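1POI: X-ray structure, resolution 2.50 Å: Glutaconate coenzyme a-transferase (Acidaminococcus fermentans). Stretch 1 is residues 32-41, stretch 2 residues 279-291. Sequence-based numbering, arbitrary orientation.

Stretch 1 32-41: YAAVFEILRQ
Stretch 2 (279-291) EWVFDLKDHDEYL

One face of a helix packs its apolar side chains against a helix–loop–helix segment far away in sequence, and a single arginine at its C-terminal end ties the two together through the backbone oxygen of V281; the contact buries 536 Å² in all.

Stretch 1 is helical over 32-40. Stretch 2 leaves a helix, with a wider pi-type turn at 279-282, crosses a loop, and enters a second helix near H287. CA atoms lie 6.3 Å apart for A33 and H287, 6.0 Å for F36 and V281, and 5.6 Å for R40 and F282. Advancing along stretch 1 thus leads from the second helix of stretch 2 back to its first.

F36, with chi1 at -92° between wells and chi2 at 25°, is central. V281 (chi1 t) sets CG2 over one face of the F36 ring, 3.7 Å from its centroid and 12° off the normal, a CH-pi contact. F36 CE2 also lies 3.6 Å from Y290 CE1; the two ring planes stand at 83°, with centroids 5.4 Å apart. Near the start, A33 CB sits 3.8 Å from the H287 ring centroid, over its face. L39 (m, t) brings CB to 4.1 Å from V281 CG1 and 4.2 Å from F282 CE1.

R40 begins sideways, but its t, t, m chain carries the guanidinium to the loop. R40 NE donates to V281 O at 3.1 Å and 158°, while R40 NH2 adds a weak bond to V281 O at 3.5 Å. L284 O lies over the guanidinium face, 3.1 Å from R40 NE, at too poor an angle to bond. A salt bridge from R40 NH1 to E37 OE1, 2.7 Å, pairs the arginine's charge within its own helix.

Water 1 donates to E37 OE1 at 2.9 Å and weakly to K285 O at 3.3 Å, bridging the stretches.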

ATOM      1  N   TYR A  32      -0.481 -28.594  -3.392  1.00 18.97           N
ATOM      2  CA  TYR A  32       0.355 -29.674  -3.934  1.00 13.56           C
ATOM      3  C   TYR A  32       1.459 -30.232  -3.034  1.00 12.74           C
ATOM      4  O   TYR A  32       1.562 -31.445  -2.894  1.00 10.06           O
ATOM      5  CB  TYR A  32       0.938 -29.295  -5.302  1.00 10.90           C
ATOM      6  CG  TYR A  32      -0.014 -29.587  -6.435  1.00  6.53           C
ATOM      7  CD1 TYR A  32      -0.174 -30.873  -6.902  1.00  3.54           C
ATOM      8  CD2 TYR A  32      -0.794 -28.590  -6.997  1.00  3.49           C
ATOM      9  CE1 TYR A  32      -1.086 -31.165  -7.880  1.00  2.00           C
ATOM     10  CE2 TYR A  32      -1.710 -28.881  -7.977  1.00  2.00           C
ATOM     11  CZ  TYR A  32      -1.850 -30.173  -8.408  1.00  2.00           C
ATOM     12  OH  TYR A  32      -2.799 -30.500  -9.343  1.00  4.64           O
ATOM     13  N   ALA A  33       2.272 -29.382  -2.409  1.00 13.10           N
ATOM     14  CA  ALA A  33       3.339 -29.908  -1.546  1.00 15.77           C
ATOM     15  C   ALA A  33       2.767 -30.951  -0.593  1.00 17.03           C
ATOM     16  O   ALA A  33       3.276 -32.068  -0.504  1.00 17.46           O
ATOM     17  CB  ALA A  33       4.006 -28.799  -0.760  1.00 14.45           C
ATOM     18  N   ALA A  34       1.633 -30.598   0.014  1.00 19.88           N
ATOM     19  CA  ALA A  34       0.916 -31.440   0.965  1.00 18.63           C
ATOM     20  C   ALA A  34       0.399 -32.710   0.316  1.00 17.25           C
ATOM     21  O   ALA A  34       0.617 -33.795   0.841  1.00 20.43           O
ATOM     22  CB  ALA A  34      -0.241 -30.673   1.577  1.00 17.17           C
ATOM     23  N   VAL A  35      -0.319 -32.587  -0.793  1.00 14.44           N
ATOM     24  CA  VAL A  35      -0.838 -33.774  -1.450  1.00 10.49           C
ATOM     25  C   VAL A  35       0.298 -34.747  -1.739  1.00 12.31           C
ATOM     26  O   VAL A  35       0.098 -35.958  -1.835  1.00 13.42           O
ATOM     27  CB  VAL A  35      -1.615 -33.414  -2.714  1.00  7.29           C
ATOM     28  CG1 VAL A  35      -1.807 -34.639  -3.618  1.00  8.05           C
ATOM     29  CG2 VAL A  35      -2.952 -32.873  -2.318  1.00  6.16           C
ATOM     30  N   PHE A  36       1.512 -34.232  -1.813  1.00 11.81           N
ATOM     31  CA  PHE A  36       2.633 -35.109  -2.057  1.00 12.56           C
ATOM     32  C   PHE A  36       2.951 -35.938  -0.832  1.00 10.81           C
ATOM     33  O   PHE A  36       3.181 -37.128  -0.952  1.00 11.84           O
ATOM     34  CB  PHE A  36       3.868 -34.326  -2.511  1.00 13.06           C
ATOM     35  CG  PHE A  36       3.985 -34.211  -3.995  1.00 13.60           C
ATOM     36  CD1 PHE A  36       2.854 -34.297  -4.799  1.00 12.31           C
ATOM     37  CD2 PHE A  36       5.232 -34.046  -4.599  1.00 16.21           C
ATOM     38  CE1 PHE A  36       2.950 -34.230  -6.190  1.00 14.98           C
ATOM     39  CE2 PHE A  36       5.340 -33.981  -5.997  1.00 15.47           C
ATOM     40  CZ  PHE A  36       4.191 -34.073  -6.792  1.00 15.00           C
ATOM     41  N   GLU A  37       2.944 -35.312   0.339  1.00 11.54           N
ATOM     42  CA  GLU A  37       3.250 -35.995   1.594  1.00 13.37           C
ATOM     43  C   GLU A  37       2.148 -37.012   1.970  1.00 15.25           C
ATOM     44  O   GLU A  37       2.430 -38.090   2.503  1.00 16.61           O
ATOM     45  CB  GLU A  37       3.469 -34.982   2.707  1.00 10.09           C
ATOM     46  CG  GLU A  37       4.105 -35.582   3.937  1.00 18.50           C
ATOM     47  CD  GLU A  37       5.620 -35.764   3.832  1.00 25.73           C
ATOM     48  OE1 GLU A  37       6.244 -35.258   2.864  1.00 24.83           O
ATOM     49  OE2 GLU A  37       6.201 -36.386   4.757  1.00 26.87           O
ATOM     50  N   ILE A  38       0.898 -36.683   1.682  1.00 11.24           N
ATOM     51  CA  ILE A  38      -0.183 -37.606   1.946  1.00 11.66           C
ATOM     52  C   ILE A  38       0.177 -38.902   1.215  1.00 14.79           C
ATOM     53  O   ILE A  38       0.311 -39.959   1.834  1.00 20.47           O
ATOM     54  CB  ILE A  38      -1.528 -37.027   1.453  1.00  9.95           C
ATOM     55  CG1 ILE A  38      -2.063 -36.015   2.473  1.00  7.98           C
ATOM     56  CG2 ILE A  38      -2.525 -38.116   1.184  1.00  9.91           C
ATOM     57  CD1 ILE A  38      -3.304 -35.223   2.001  1.00  8.65           C
ATOM     58  N   LEU A  39       0.435 -38.813  -0.082  1.00 18.23           N
ATOM     59  CA  LEU A  39       0.812 -39.998  -0.873  1.00 21.14           C
ATOM     60  C   LEU A  39       2.062 -40.684  -0.324  1.00 22.92           C
ATOM     61  O   LEU A  39       2.070 -41.890  -0.038  1.00 22.73           O
ATOM     62  CB  LEU A  39       1.089 -39.615  -2.325  1.00 18.05           C
ATOM     63  CG  LEU A  39      -0.130 -39.364  -3.181  1.00 15.42           C
ATOM     64  CD1 LEU A  39       0.311 -39.073  -4.587  1.00 19.75           C
ATOM     65  CD2 LEU A  39      -1.005 -40.582  -3.155  1.00 15.48           C
ATOM     66  N   ARG A  40       3.109 -39.887  -0.178  1.00 22.13           N
ATOM     67  CA  ARG A  40       4.392 -40.351   0.316  1.00 22.64           C
ATOM     68  C   ARG A  40       4.256 -41.058   1.661  1.00 21.99           C
ATOM     69  O   ARG A  40       5.107 -41.862   2.026  1.00 25.18           O
ATOM     70  CB  ARG A  40       5.347 -39.150   0.435  1.00 23.53           C
ATOM     71  CG  ARG A  40       6.832 -39.467   0.497  1.00 24.55           C
ATOM     72  CD  ARG A  40       7.676 -38.202   0.564  1.00 22.81           C
ATOM     73  NE  ARG A  40       7.562 -37.451  -0.681  1.00 29.61           N
ATOM     74  CZ  ARG A  40       7.396 -36.133  -0.756  1.00 29.62           C
ATOM     75  NH1 ARG A  40       7.332 -35.401   0.346  1.00 32.29           N
ATOM     76  NH2 ARG A  40       7.250 -35.549  -1.936  1.00 29.34           N
ATOM     77  N   GLN A  41       3.186 -40.784   2.399  1.00 20.52           N
ATOM     78  CA  GLN A  41       3.037 -41.414   3.706  1.00 17.75           C
ATOM     79  C   GLN A  41       2.168 -42.674   3.771  1.00 18.38           C
ATOM     80  O   GLN A  41       1.974 -43.255   4.833  1.00 18.62           O
ATOM     81  CB  GLN A  41       2.624 -40.380   4.751  1.00 13.58           C
ATOM     82  CG  GLN A  41       3.772 -39.494   5.189  1.00  9.17           C
ATOM     83  CD  GLN A  41       3.452 -38.739   6.437  1.00 14.12           C
ATOM     84  OE1 GLN A  41       2.798 -39.264   7.332  1.00 19.74           O
ATOM     85  NE2 GLN A  41       3.907 -37.502   6.522  1.00 14.98           N
ATOM     86  N   GLU A 279       9.211 -40.835  -9.540  1.00 24.78           N
ATOM     87  CA  GLU A 279      10.220 -39.795  -9.712  1.00 22.30           C
ATOM     88  C   GLU A 279       9.951 -38.501  -8.958  1.00 20.59           C
ATOM     89  O   GLU A 279      10.818 -38.007  -8.232  1.00 18.96           O
ATOM     90  CB  GLU A 279      10.362 -39.476 -11.192  1.00 22.67           C
ATOM     91  CG  GLU A 279      11.301 -38.329 -11.497  1.00 22.68           C
ATOM     92  CD  GLU A 279      11.265 -37.944 -12.965  1.00 24.14           C
ATOM     93  OE1 GLU A 279      10.344 -38.407 -13.675  1.00 26.23           O
ATOM     94  OE2 GLU A 279      12.152 -37.185 -13.410  1.00 21.01           O
ATOM     95  N   TRP A 280       8.756 -37.947  -9.151  1.00 20.98           N
ATOM     96  CA  TRP A 280       8.370 -36.678  -8.512  1.00 21.10           C
ATOM     97  C   TRP A 280       7.887 -36.742  -7.053  1.00 22.97           C
ATOM     98  O   TRP A 280       8.139 -35.816  -6.265  1.00 22.22           O
ATOM     99  CB  TRP A 280       7.338 -35.956  -9.382  1.00 19.47           C
ATOM    100  CG  TRP A 280       7.930 -35.476 -10.671  1.00 18.36           C
ATOM    101  CD1 TRP A 280       7.869 -36.096 -11.881  1.00 18.29           C
ATOM    102  CD2 TRP A 280       8.779 -34.338 -10.847  1.00 19.08           C
ATOM    103  NE1 TRP A 280       8.647 -35.432 -12.793  1.00 16.52           N
ATOM    104  CE2 TRP A 280       9.215 -34.348 -12.187  1.00 15.89           C
ATOM    105  CE3 TRP A 280       9.216 -33.310  -9.996  1.00 21.18           C
ATOM    106  CZ2 TRP A 280      10.064 -33.378 -12.700  1.00 12.04           C
ATOM    107  CZ3 TRP A 280      10.068 -32.340 -10.512  1.00 17.58           C
ATOM    108  CH2 TRP A 280      10.480 -32.387 -11.853  1.00 16.29           C
ATOM    109  N   VAL A 281       7.222 -37.841  -6.691  1.00 21.57           N
ATOM    110  CA  VAL A 281       6.705 -38.014  -5.343  1.00 18.66           C
ATOM    111  C   VAL A 281       7.524 -38.921  -4.424  1.00 20.15           C
ATOM    112  O   VAL A 281       8.277 -38.456  -3.549  1.00 19.56           O
ATOM    113  CB  VAL A 281       5.273 -38.556  -5.387  1.00 19.34           C
ATOM    114  CG1 VAL A 281       4.684 -38.583  -3.991  1.00 20.15           C
ATOM    115  CG2 VAL A 281       4.420 -37.710  -6.318  1.00 19.96           C
ATOM    116  N   PHE A 282       7.425 -40.221  -4.682  1.00 17.90           N
ATOM    117  CA  PHE A 282       8.067 -41.225  -3.850  1.00 14.86           C
ATOM    118  C   PHE A 282       9.575 -41.171  -3.733  1.00 19.45           C
ATOM    119  O   PHE A 282      10.120 -41.443  -2.663  1.00 22.68           O
ATOM    120  CB  PHE A 282       7.571 -42.599  -4.254  1.00  9.34           C
ATOM    121  CG  PHE A 282       6.067 -42.696  -4.280  1.00  9.59           C
ATOM    122  CD1 PHE A 282       5.323 -42.546  -3.104  1.00  5.21           C
ATOM    123  CD2 PHE A 282       5.386 -42.886  -5.484  1.00  8.61           C
ATOM    124  CE1 PHE A 282       3.939 -42.577  -3.125  1.00  5.37           C
ATOM    125  CE2 PHE A 282       3.975 -42.916  -5.519  1.00  9.11           C
ATOM    126  CZ  PHE A 282       3.251 -42.764  -4.339  1.00  5.87           C
ATOM    127  N   ASP A 283      10.255 -40.776  -4.800  1.00 21.61           N
ATOM    128  CA  ASP A 283      11.702 -40.690  -4.754  1.00 22.44           C
ATOM    129  C   ASP A 283      12.276 -39.469  -4.053  1.00 21.92           C
ATOM    130  O   ASP A 283      13.450 -39.486  -3.676  1.00 21.60           O
ATOM    131  CB  ASP A 283      12.301 -40.818  -6.157  1.00 28.41           C
ATOM    132  CG  ASP A 283      12.525 -42.272  -6.572  1.00 34.76           C
ATOM    133  OD1 ASP A 283      12.756 -43.143  -5.694  1.00 35.15           O
ATOM    134  OD2 ASP A 283      12.468 -42.544  -7.790  1.00 39.51           O
ATOM    135  N   LEU A 284      11.467 -38.432  -3.829  1.00 22.80           N
ATOM    136  CA  LEU A 284      11.974 -37.215  -3.182  1.00 23.28           C
ATOM    137  C   LEU A 284      11.700 -37.173  -1.677  1.00 23.17           C
ATOM    138  O   LEU A 284      10.569 -37.371  -1.250  1.00 24.58           O
ATOM    139  CB  LEU A 284      11.393 -35.979  -3.864  1.00 25.58           C
ATOM    140  CG  LEU A 284      11.466 -36.023  -5.391  1.00 27.47           C
ATOM    141  CD1 LEU A 284      10.861 -34.779  -5.987  1.00 31.92           C
ATOM    142  CD2 LEU A 284      12.898 -36.149  -5.818  1.00 26.69           C
ATOM    143  N   LYS A 285      12.737 -36.884  -0.891  1.00 23.00           N
ATOM    144  CA  LYS A 285      12.664 -36.825   0.572  1.00 22.58           C
ATOM    145  C   LYS A 285      11.778 -35.734   1.157  1.00 22.01           C
ATOM    146  O   LYS A 285      11.219 -35.896   2.241  1.00 25.15           O
ATOM    147  CB  LYS A 285      14.065 -36.665   1.162  1.00 25.14           C
ATOM    148  CG  LYS A 285      14.098 -36.674   2.680  1.00 31.41           C
ATOM    149  CD  LYS A 285      15.435 -36.198   3.236  1.00 37.29           C
ATOM    150  CE  LYS A 285      15.390 -36.111   4.772  1.00 39.73           C
ATOM    151  NZ  LYS A 285      16.613 -35.500   5.391  1.00 41.81           N
ATOM    152  N   ASP A 286      11.712 -34.594   0.490  1.00 21.53           N
ATOM    153  CA  ASP A 286      10.905 -33.483   0.976  1.00 20.03           C
ATOM    154  C   ASP A 286      10.688 -32.444  -0.112  1.00 19.74           C
ATOM    155  O   ASP A 286      11.233 -32.578  -1.213  1.00 18.12           O
ATOM    156  CB  ASP A 286      11.558 -32.846   2.197  1.00 18.23           C
ATOM    157  CG  ASP A 286      12.961 -32.408   1.936  1.00 15.63           C
ATOM    158  OD1 ASP A 286      13.365 -32.433   0.765  1.00 16.86           O
ATOM    159  OD2 ASP A 286      13.666 -32.016   2.897  1.00 18.49           O
ATOM    160  N   HIS A 287       9.920 -31.405   0.217  1.00 20.14           N
ATOM    161  CA  HIS A 287       9.581 -30.342  -0.726  1.00 18.40           C
ATOM    162  C   HIS A 287      10.807 -29.596  -1.271  1.00 18.22           C
ATOM    163  O   HIS A 287      10.854 -29.240  -2.451  1.00 17.93           O
ATOM    164  CB  HIS A 287       8.577 -29.363  -0.106  1.00 14.44           C
ATOM    165  CG  HIS A 287       7.994 -28.406  -1.097  1.00 13.48           C
ATOM    166  ND1 HIS A 287       7.190 -28.810  -2.141  1.00  8.95           N
ATOM    167  CD2 HIS A 287       8.059 -27.054  -1.175  1.00 13.53           C
ATOM    168  CE1 HIS A 287       6.786 -27.750  -2.815  1.00 11.38           C
ATOM    169  NE2 HIS A 287       7.297 -26.671  -2.250  1.00  9.58           N
ATOM    170  N   ASP A 288      11.791 -29.346  -0.422  1.00 14.03           N
ATOM    171  CA  ASP A 288      12.980 -28.694  -0.891  1.00 15.17           C
ATOM    172  C   ASP A 288      13.501 -29.455  -2.118  1.00 19.26           C
ATOM    173  O   ASP A 288      13.704 -28.860  -3.164  1.00 24.53           O
ATOM    174  CB  ASP A 288      14.015 -28.634   0.228  1.00 12.48           C
ATOM    175  CG  ASP A 288      13.799 -27.443   1.146  1.00 12.93           C
ATOM    176  OD1 ASP A 288      12.808 -26.711   0.957  1.00 15.42           O
ATOM    177  OD2 ASP A 288      14.634 -27.195   2.032  1.00 13.89           O
ATOM    178  N   GLU A 289      13.598 -30.780  -2.020  1.00 20.03           N
ATOM    179  CA  GLU A 289      14.057 -31.624  -3.117  1.00 19.04           C
ATOM    180  C   GLU A 289      13.265 -31.394  -4.380  1.00 18.55           C
ATOM    181  O   GLU A 289      13.793 -31.518  -5.491  1.00 20.57           O
ATOM    182  CB  GLU A 289      13.951 -33.104  -2.753  1.00 20.64           C
ATOM    183  CG  GLU A 289      14.896 -33.518  -1.666  1.00 21.26           C
ATOM    184  CD  GLU A 289      15.520 -34.873  -1.899  1.00 24.21           C
ATOM    185  OE1 GLU A 289      14.971 -35.681  -2.683  1.00 25.09           O
ATOM    186  OE2 GLU A 289      16.585 -35.120  -1.289  1.00 26.76           O
ATOM    187  N   TYR A 290      11.981 -31.133  -4.215  1.00 15.66           N
ATOM    188  CA  TYR A 290      11.111 -30.884  -5.352  1.00 15.67           C
ATOM    189  C   TYR A 290      11.529 -29.554  -6.005  1.00 17.00           C
ATOM    190  O   TYR A 290      11.687 -29.465  -7.227  1.00 19.00           O
ATOM    191  CB  TYR A 290       9.658 -30.838  -4.872  1.00  7.05           C
ATOM    192  CG  TYR A 290       8.622 -30.534  -5.934  1.00  6.57           C
ATOM    193  CD1 TYR A 290       8.132 -31.535  -6.756  1.00  2.00           C
ATOM    194  CD2 TYR A 290       8.076 -29.249  -6.069  1.00  5.83           C
ATOM    195  CE1 TYR A 290       7.136 -31.285  -7.672  1.00  2.00           C
ATOM    196  CE2 TYR A 290       7.072 -28.995  -6.996  1.00  2.00           C
ATOM    197  CZ  TYR A 290       6.608 -30.019  -7.790  1.00  2.00           C
ATOM    198  OH  TYR A 290       5.614 -29.784  -8.714  1.00  2.00           O
ATOM    199  N   LEU A 291      11.758 -28.539  -5.182  1.00 16.57           N
ATOM    200  CA  LEU A 291      12.146 -27.217  -5.682  1.00 16.49           C
ATOM    201  C   LEU A 291      13.472 -27.283  -6.414  1.00 18.83           C
ATOM    202  O   LEU A 291      13.620 -26.758  -7.530  1.00 22.26           O
ATOM    203  CB  LEU A 291      12.221 -26.201  -4.534  1.00  7.33           C
ATOM    204  CG  LEU A 291      10.873 -25.950  -3.849  1.00  6.65           C
ATOM    205  CD1 LEU A 291      11.045 -24.927  -2.758  1.00  9.01           C
ATOM    206  CD2 LEU A 291       9.803 -25.498  -4.856  1.00  4.84           C
TER
HETATM  207  O   HOH W   1       8.757 -34.668   4.082  1.00 21.12           O